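Long-range contacts in H127A/Y244A mutant of alginate lyase AlyC3 in complex with dimannuronate (Psychromonas sp., PDB 7C8F), which probably cleaves alginate, a polymer of mannuronate and guluronate, by beta-elimination as a polysaccharide lyase of family PL7, here as a mutant holding dimannuronate: residues 27-31 / 42-46; 165-169 / 181-185. All blocks are in the same frame, centred on the assembly; numbering follows the deposited sequence.

Contact 1: 27-31 / 42-46; sequences SELQI and EYFAL. With MLI (malonate ion), chain F.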
ATOM      1  N   SER B  27       9.028 -16.661  18.332  1.00 15.05           N
ATOM      2  CA  SER B  27       9.753 -15.422  18.209  1.00 15.10           C
ATOM      3  C   SER B  27      11.258 -15.498  18.140  1.00 13.96           C
ATOM      4  O   SER B  27      11.830 -16.540  18.200  1.00 14.57           O
ATOM      5  CB  SER B  27       9.460 -14.551  19.452  1.00 15.33           C
ATOM      6  OG  SER B  27       8.105 -14.451  19.759  1.00 15.25           O
ATOM      7  N   GLU B  28      11.859 -14.330  18.012  1.00 13.61           N
ATOM      8  CA  GLU B  28      13.291 -14.139  18.102  1.00 13.86           C
ATOM      9  C   GLU B  28      13.537 -12.993  19.075  1.00 15.57           C
ATOM     10  O   GLU B  28      12.638 -12.306  19.373  1.00 15.02           O
ATOM     11  CB  GLU B  28      13.976 -13.885  16.761  1.00 16.75           C
ATOM     12  CG  GLU B  28      13.558 -12.629  16.041  1.00 16.09           C
ATOM     13  CD  GLU B  28      14.172 -12.550  14.667  1.00 20.51           C
ATOM     14  OE1 GLU B  28      14.117 -13.535  13.951  1.00 20.76           O
ATOM     15  OE2 GLU B  28      14.699 -11.499  14.357  1.00 24.40           O
ATOM     16  N   LEU B  29      14.761 -12.834  19.546  1.00 15.24           N
ATOM     17  CA  LEU B  29      15.141 -11.751  20.445  1.00 13.75           C
ATOM     18  C   LEU B  29      15.927 -10.720  19.650  1.00 16.43           C
ATOM     19  O   LEU B  29      16.893 -11.066  18.962  1.00 16.85           O
ATOM     20  CB  LEU B  29      16.000 -12.272  21.601  1.00 17.56           C
ATOM     21  CG  LEU B  29      16.428 -11.207  22.615  1.00 18.35           C
ATOM     22  CD1 LEU B  29      15.224 -10.657  23.396  1.00 20.08           C
ATOM     23  CD2 LEU B  29      17.473 -11.774  23.574  1.00 21.53           C
ATOM     24  N   GLN B  30      15.482  -9.469  19.704  1.00 14.64           N
ATOM     25  CA  GLN B  30      16.143  -8.355  19.035  1.00 15.33           C
ATOM     26  C   GLN B  30      16.578  -7.407  20.140  1.00 16.73           C
ATOM     27  O   GLN B  30      15.740  -6.769  20.787  1.00 16.85           O
ATOM     28  CB  GLN B  30      15.194  -7.673  18.040  1.00 16.42           C
ATOM     29  CG  GLN B  30      14.650  -8.652  16.992  1.00 16.39           C
ATOM     30  CD  GLN B  30      13.832  -8.003  15.884  1.00 17.02           C
ATOM     31  OE1 GLN B  30      13.384  -6.856  15.997  1.00 21.59           O
ATOM     32  NE2 GLN B  30      13.633  -8.752  14.799  1.00 20.42           N
ATOM     33  N   ILE B  31      17.865  -7.395  20.413  1.00 16.36           N
ATOM     34  CA  ILE B  31      18.394  -6.661  21.534  1.00 17.66           C
ATOM     35  C   ILE B  31      19.652  -5.875  21.230  1.00 19.29           C
ATOM     36  O   ILE B  31      20.516  -6.341  20.587  1.00 19.02           O
ATOM     37  CB  ILE B  31      18.636  -7.653  22.691  1.00 16.54           C
ATOM     38  CG1 ILE B  31      19.111  -6.981  23.964  1.00 20.73           C
ATOM     39  CG2 ILE B  31      19.570  -8.763  22.275  1.00 19.15           C
ATOM     40  CD1 ILE B  31      19.110  -7.903  25.128  1.00 21.66           C
ATOM     41  N   GLU B  42      21.238  -6.662  17.835  1.00 23.00           N
ATOM     42  CA  GLU B  42      21.670  -8.024  17.636  1.00 26.01           C
ATOM     43  C   GLU B  42      20.463  -8.929  17.712  1.00 26.18           C
ATOM     44  O   GLU B  42      19.519  -8.632  18.359  1.00 21.22           O
ATOM     45  CB  GLU B  42      22.650  -8.414  18.686  1.00 26.04           C
ATOM     46  CG  GLU B  42      23.905  -7.600  18.622  1.00 39.68           C
ATOM     47  CD  GLU B  42      25.027  -8.220  19.390  1.00 50.45           C
ATOM     48  OE1 GLU B  42      25.254  -9.416  19.283  1.00 70.40           O
ATOM     49  OE2 GLU B  42      25.714  -7.487  20.063  1.00 83.10           O
ATOM     50  N   TYR B  43      20.551 -10.035  17.014  1.00 24.22           N
ATOM     51  CA  TYR B  43      19.492 -10.993  16.901  1.00 21.90           C
ATOM     52  C   TYR B  43      19.876 -12.329  17.462  1.00 25.27           C
ATOM     53  O   TYR B  43      20.939 -12.791  17.217  1.00 30.62           O
ATOM     54  CB  TYR B  43      19.128 -11.125  15.418  1.00 22.55           C
ATOM     55  CG  TYR B  43      18.781  -9.828  14.750  1.00 24.22           C
ATOM     56  CD1 TYR B  43      19.748  -8.967  14.279  1.00 28.38           C
ATOM     57  CD2 TYR B  43      17.482  -9.470  14.585  1.00 26.51           C
ATOM     58  CE1 TYR B  43      19.396  -7.801  13.671  1.00 27.23           C
ATOM     59  CE2 TYR B  43      17.128  -8.316  13.980  1.00 31.58           C
ATOM     60  CZ  TYR B  43      18.092  -7.477  13.528  1.00 33.35           C
ATOM     61  OH  TYR B  43      17.690  -6.334  12.961  1.00 34.50           O
ATOM     62  N   PHE B  44      18.978 -12.947  18.204  1.00 20.60           N
ATOM     63  CA  PHE B  44      19.186 -14.264  18.791  1.00 21.04           C
ATOM     64  C   PHE B  44      17.905 -15.067  18.661  1.00 24.07           C
ATOM     65  O   PHE B  44      16.819 -14.512  18.464  1.00 18.86           O
ATOM     66  CB  PHE B  44      19.621 -14.170  20.253  1.00 21.28           C
ATOM     67  CG  PHE B  44      20.859 -13.342  20.452  1.00 27.02           C
ATOM     68  CD1 PHE B  44      22.114 -13.878  20.201  1.00 38.29           C
ATOM     69  CD2 PHE B  44      20.770 -12.024  20.860  1.00 26.88           C
ATOM     70  CE1 PHE B  44      23.257 -13.114  20.370  1.00 41.31           C
ATOM     71  CE2 PHE B  44      21.908 -11.253  21.035  1.00 28.59           C
ATOM     72  CZ  PHE B  44      23.154 -11.801  20.787  1.00 38.67           C
ATOM     73  N   ALA B  45      18.035 -16.388  18.771  1.00 19.09           N
ATOM     74  CA  ALA B  45      16.891 -17.277  18.638  1.00 19.64           C
ATOM     75  C   ALA B  45      16.142 -17.043  17.328  1.00 16.59           C
ATOM     76  O   ALA B  45      14.909 -17.016  17.281  1.00 17.63           O
ATOM     77  CB  ALA B  45      15.963 -17.181  19.850  1.00 18.38           C
ATOM     78  N   LEU B  46      16.905 -16.884  16.239  1.00 18.75           N
ATOM     79  CA  LEU B  46      16.301 -16.669  14.930  1.00 18.94           C
ATOM     80  C   LEU B  46      15.334 -17.787  14.569  1.00 24.53           C
ATOM     81  O   LEU B  46      14.392 -17.573  13.799  1.00 22.44           O
ATOM     82  CB  LEU B  46      17.386 -16.543  13.859  1.00 22.14           C
ATOM     83  CG  LEU B  46      18.344 -15.363  14.011  1.00 28.94           C
ATOM     84  CD1 LEU B  46      19.490 -15.495  13.020  1.00 32.30           C
ATOM     85  CD2 LEU B  46      17.600 -14.058  13.796  1.00 26.58           C
TER
HETATM   86  C1  MLI F 301      13.015  -6.083  11.382  1.00 29.06           C
HETATM   87  C2  MLI F 301      14.417  -6.457  11.769  1.00 30.38           C
HETATM   88  C3  MLI F 301      12.075  -7.236  11.551  1.00 27.79           C
HETATM   89  O6  MLI F 301      14.968  -5.801  12.631  1.00 30.90           O
HETATM   90  O7  MLI F 301      14.993  -7.382  11.243  1.00 31.03           O
HETATM   91  O8  MLI F 301      11.987  -7.762  12.634  1.00 27.22           O
HETATM   92  O9  MLI F 301      11.479  -7.555  10.583  1.00 27.11           O

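Contact 2: 165-169 / 181-185; sequences NAVIC and EMCKA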
ATOM      1  N   ASN B 165      -2.901   6.408   9.374  1.00 12.47           N
ATOM      2  CA  ASN B 165      -2.907   6.263   7.920  1.00 11.83           C
ATOM      3  C   ASN B 165      -1.703   5.398   7.568  1.00 12.95           C
ATOM      4  O   ASN B 165      -0.977   4.945   8.455  1.00 12.92           O
ATOM      5  CB  ASN B 165      -2.936   7.636   7.216  1.00 13.85           C
ATOM      6  CG  ASN B 165      -1.738   8.512   7.573  1.00 13.11           C
ATOM      7  OD1 ASN B 165      -0.615   8.032   7.725  1.00 15.19           O
ATOM      8  ND2 ASN B 165      -1.982   9.825   7.691  1.00 17.00           N
ATOM      9  N   ALA B 166      -1.496   5.149   6.270  1.00 13.15           N
ATOM     10  CA  ALA B 166      -0.378   4.320   5.827  1.00 14.58           C
ATOM     11  C   ALA B 166       0.696   5.142   5.119  1.00 15.34           C
ATOM     12  O   ALA B 166       1.420   4.628   4.258  1.00 15.41           O
ATOM     13  CB  ALA B 166      -0.865   3.157   4.967  1.00 14.21           C
ATOM     14  N   VAL B 167       0.812   6.433   5.476  1.00 14.42           N
ATOM     15  CA  VAL B 167       1.672   7.366   4.759  1.00 14.23           C
ATOM     16  C   VAL B 167       3.054   7.396   5.390  1.00 15.68           C
ATOM     17  O   VAL B 167       3.195   7.414   6.622  1.00 16.20           O
ATOM     18  CB  VAL B 167       1.035   8.765   4.764  1.00 16.23           C
ATOM     19  CG1 VAL B 167       1.934   9.798   4.027  1.00 16.50           C
ATOM     20  CG2 VAL B 167      -0.345   8.700   4.164  1.00 16.77           C
ATOM     21  N   ILE B 168       4.087   7.418   4.551  1.00 15.02           N
ATOM     22  CA  ILE B 168       5.455   7.597   5.037  1.00 15.41           C
ATOM     23  C   ILE B 168       5.687   9.083   5.266  1.00 17.23           C
ATOM     24  O   ILE B 168       5.603   9.883   4.326  1.00 17.91           O
ATOM     25  CB  ILE B 168       6.478   7.027   4.048  1.00 16.44           C
ATOM     26  CG1 ILE B 168       6.248   5.529   3.872  1.00 15.21           C
ATOM     27  CG2 ILE B 168       7.898   7.275   4.561  1.00 18.41           C
ATOM     28  CD1 ILE B 168       7.221   4.879   2.920  1.00 17.77           C
ATOM     29  N   CYS B 169       5.980   9.458   6.517  1.00 16.98           N
ATOM     30  CA  CYS B 169       6.029  10.861   6.913  1.00 18.28           C
ATOM     31  C   CYS B 169       7.412  11.331   7.332  1.00 20.41           C
ATOM     32  O   CYS B 169       7.557  12.497   7.725  1.00 25.27           O
ATOM     33  CB  CYS B 169       5.027  11.143   8.044  1.00 18.75           C
ATOM     34  SG  CYS B 169       3.312  11.052   7.548  1.00 19.70           S
ATOM     35  N   GLU B 181      -0.793  17.972   5.484  1.00 25.08           N
ATOM     36  CA  GLU B 181      -1.711  17.798   6.605  1.00 25.47           C
ATOM     37  C   GLU B 181      -1.710  16.362   7.113  1.00 23.92           C
ATOM     38  O   GLU B 181      -1.742  16.123   8.325  1.00 23.26           O
ATOM     39  CB  GLU B 181      -3.123  18.194   6.168  1.00 32.12           C
ATOM     40  CG  GLU B 181      -4.161  18.173   7.273  1.00 38.23           C
ATOM     41  CD  GLU B 181      -4.014  19.340   8.228  1.00 72.63           C
ATOM     42  OE1 GLU B 181      -3.226  20.262   7.928  1.00 54.14           O
ATOM     43  OE2 GLU B 181      -4.689  19.333   9.281  1.00 59.16           O
ATOM     44  N   MET B 182      -1.685  15.406   6.208  1.00 24.19           N
ATOM     45  CA  MET B 182      -1.716  13.991   6.562  1.00 19.66           C
ATOM     46  C   MET B 182      -0.554  13.504   7.408  1.00 25.55           C
ATOM     47  O   MET B 182      -0.603  12.460   7.973  1.00 21.64           O
ATOM     48  CB  MET B 182      -1.799  13.139   5.306  1.00 21.68           C
ATOM     49  CG  MET B 182      -0.577  13.268   4.441  1.00 21.54           C
ATOM     50  SD  MET B 182      -0.823  12.422   2.884  1.00 24.76           S
ATOM     51  CE  MET B 182       0.592  13.002   2.006  1.00 33.03           C
ATOM     52  N   CYS B 183       0.486  14.287   7.480  1.00 18.03           N
ATOM     53  CA  CYS B 183       1.643  13.949   8.293  1.00 18.00           C
ATOM     54  C   CYS B 183       1.749  14.764   9.577  1.00 18.55           C
ATOM     55  O   CYS B 183       2.706  14.576  10.330  1.00 20.93           O
ATOM     56  CB  CYS B 183       2.928  14.071   7.471  1.00 17.77           C
ATOM     57  SG  CYS B 183       3.126  12.677   6.314  1.00 20.36           S
ATOM     58  N   LYS B 184       0.793  15.644   9.847  1.00 21.28           N
ATOM     59  CA  LYS B 184       0.806  16.375  11.104  1.00 21.18           C
ATOM     60  C   LYS B 184       0.560  15.424  12.268  1.00 26.28           C
ATOM     61  O   LYS B 184      -0.188  14.448  12.159  1.00 24.14           O
ATOM     62  CB  LYS B 184      -0.257  17.468  11.101  1.00 26.84           C
ATOM     63  CG  LYS B 184       0.021  18.601  10.124  1.00 29.15           C
ATOM     64  CD  LYS B 184      -1.092  19.634  10.171  1.00 59.54           C
ATOM     65  CE  LYS B 184      -0.754  20.858   9.335  1.00 80.91           C
ATOM     66  NZ  LYS B 184      -1.895  21.815   9.275  1.00 54.03           N
ATOM     67  N   ALA B 185       1.182  15.737  13.407  1.00 23.82           N
ATOM     68  CA  ALA B 185       1.159  14.815  14.537  1.00 24.76           C
ATOM     69  C   ALA B 185      -0.265  14.473  14.955  1.00 23.18           C
ATOM     70  O   ALA B 185      -0.549  13.325  15.315  1.00 28.14           O
ATOM     71  CB  ALA B 185       1.954  15.391  15.708  1.00 27.08           C
TER

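Contact 1: 27-31 / 42-46
Strands 27-31 and 42-44 form an antiparallel hairpin at the margin of the larger sheet, their axes 4.8 Å apart and inclined at 154°. Glu28 and Phe44, which lose the most surface here, come from different strands. Phe44 faces Leu29 in a hydrogen-bonded pair, with Leu29 N to Phe44 O and Phe44 N to Leu29 O both 2.9 Å, and the same two-bond pattern recurs between Ile31 and Glu42. On this face the edge of the Phe44 ring meets Ile31, CE2 to CG2 being 3.6 Å, and Leu29 CD2 lies 4.3 Å from Phe44 CD2; Phe4 adds an edge-to-face partner. The Gln30-Tyr43 side is polar. There Glu28 OE2 receives a 3.0 Å hydrogen bond from Gln30 NE2 and lies 3.5 Å from CD2 at the edge of the Tyr43 ring, while OE1 is hydrogen-bonded to His83. Regular pairing stops at Ala45, whose positive phi turns the chain; its O still approaches Glu28 CA at 3.4 Å in a CA-H...O contact. Backbone hydrogen bonds of Glu28 with Arg81 and of Gln30 with Glu79 continue the sheet on the far side of 27-31. A malonate, probably from the crystallisation liquor, accepts hydrogen bonds from Gln30 NE2 to O8 (2.9 Å) and from Tyr43 OH to O6 (2.8 Å). The hairpin thus has a largely apolar face, with Glu42 at its end, set against the N-terminal residues, and a polar side whose Gln30 and Tyr43, together with Arg81 and Lys128, bind a dicarboxylate.

Contact 2: 165-169 / 181-185
A disulfide bridges two parts of the long excursion between strand 157-163 and helix 185-188. Cys169 SG and Cys183 SG are 2.0 Å apart with a chi3 of -80°, and the CA atoms of the two cysteines are 5.5 Å apart. Beside this bridge the surfaces fit as shallow bumps and notches. Val167 projects toward the 3-10 turn 181-183 and pushes both methyls against Met182, CG1 and CG2 of Val167 each lying 4.0 Å from Met182 SD, while Val167 CG1 is also 3.9 Å from Cys183 SG. The extended Met182 side chain thereby forms one wall and the sulfur bridge the other of the notch that the valine fills. Asn165 closes the floor, its ND2 donating a 3.0 Å hydrogen bond to Met182 O. The same amide is held by an Asx turn, in which Asn165 OD1 accepts from Val167 N at 3.1 Å, and OD1 also receives Lys163 NZ. The second subunit covers part of this patch: its Thr135 packs on both Val167 and Met182, and its His136 is hydrogen-bonded to Ile168 N. On the substrate side, Cys169 N is hydrogen-bonded to His140, which lines the glycan pocket. Together these features make a disulfide-closed surface loop with an Asx turn, beside the glycan pocket of this beta-sandwich lyase and bordering the second subunit.

How the contacts relate
Contacts 1 and 2 follow one another along the chain and do not touch: their centres are 30 Å apart and their nearest atoms about 18 Å. All four segments lie within the alginate lyase family region, and the bound dimannuronate lies between the two contacts. In contact 1 the side chain of Gln30 is about 8 Å from a bound BEM (beta-D-mannopyranuronic acid). In contact 2 the side chain of Cys169 is about 7 Å from a bound BEM. They differ in kind, since 27-31/42-46 extends the larger sheet by backbone pairing, whereas 165-169/181-185 closes a loop covalently. The second subunit reaches contact 2 and leaves contact 1 untouched, so one flank of the cleft adjoins the dimer partner.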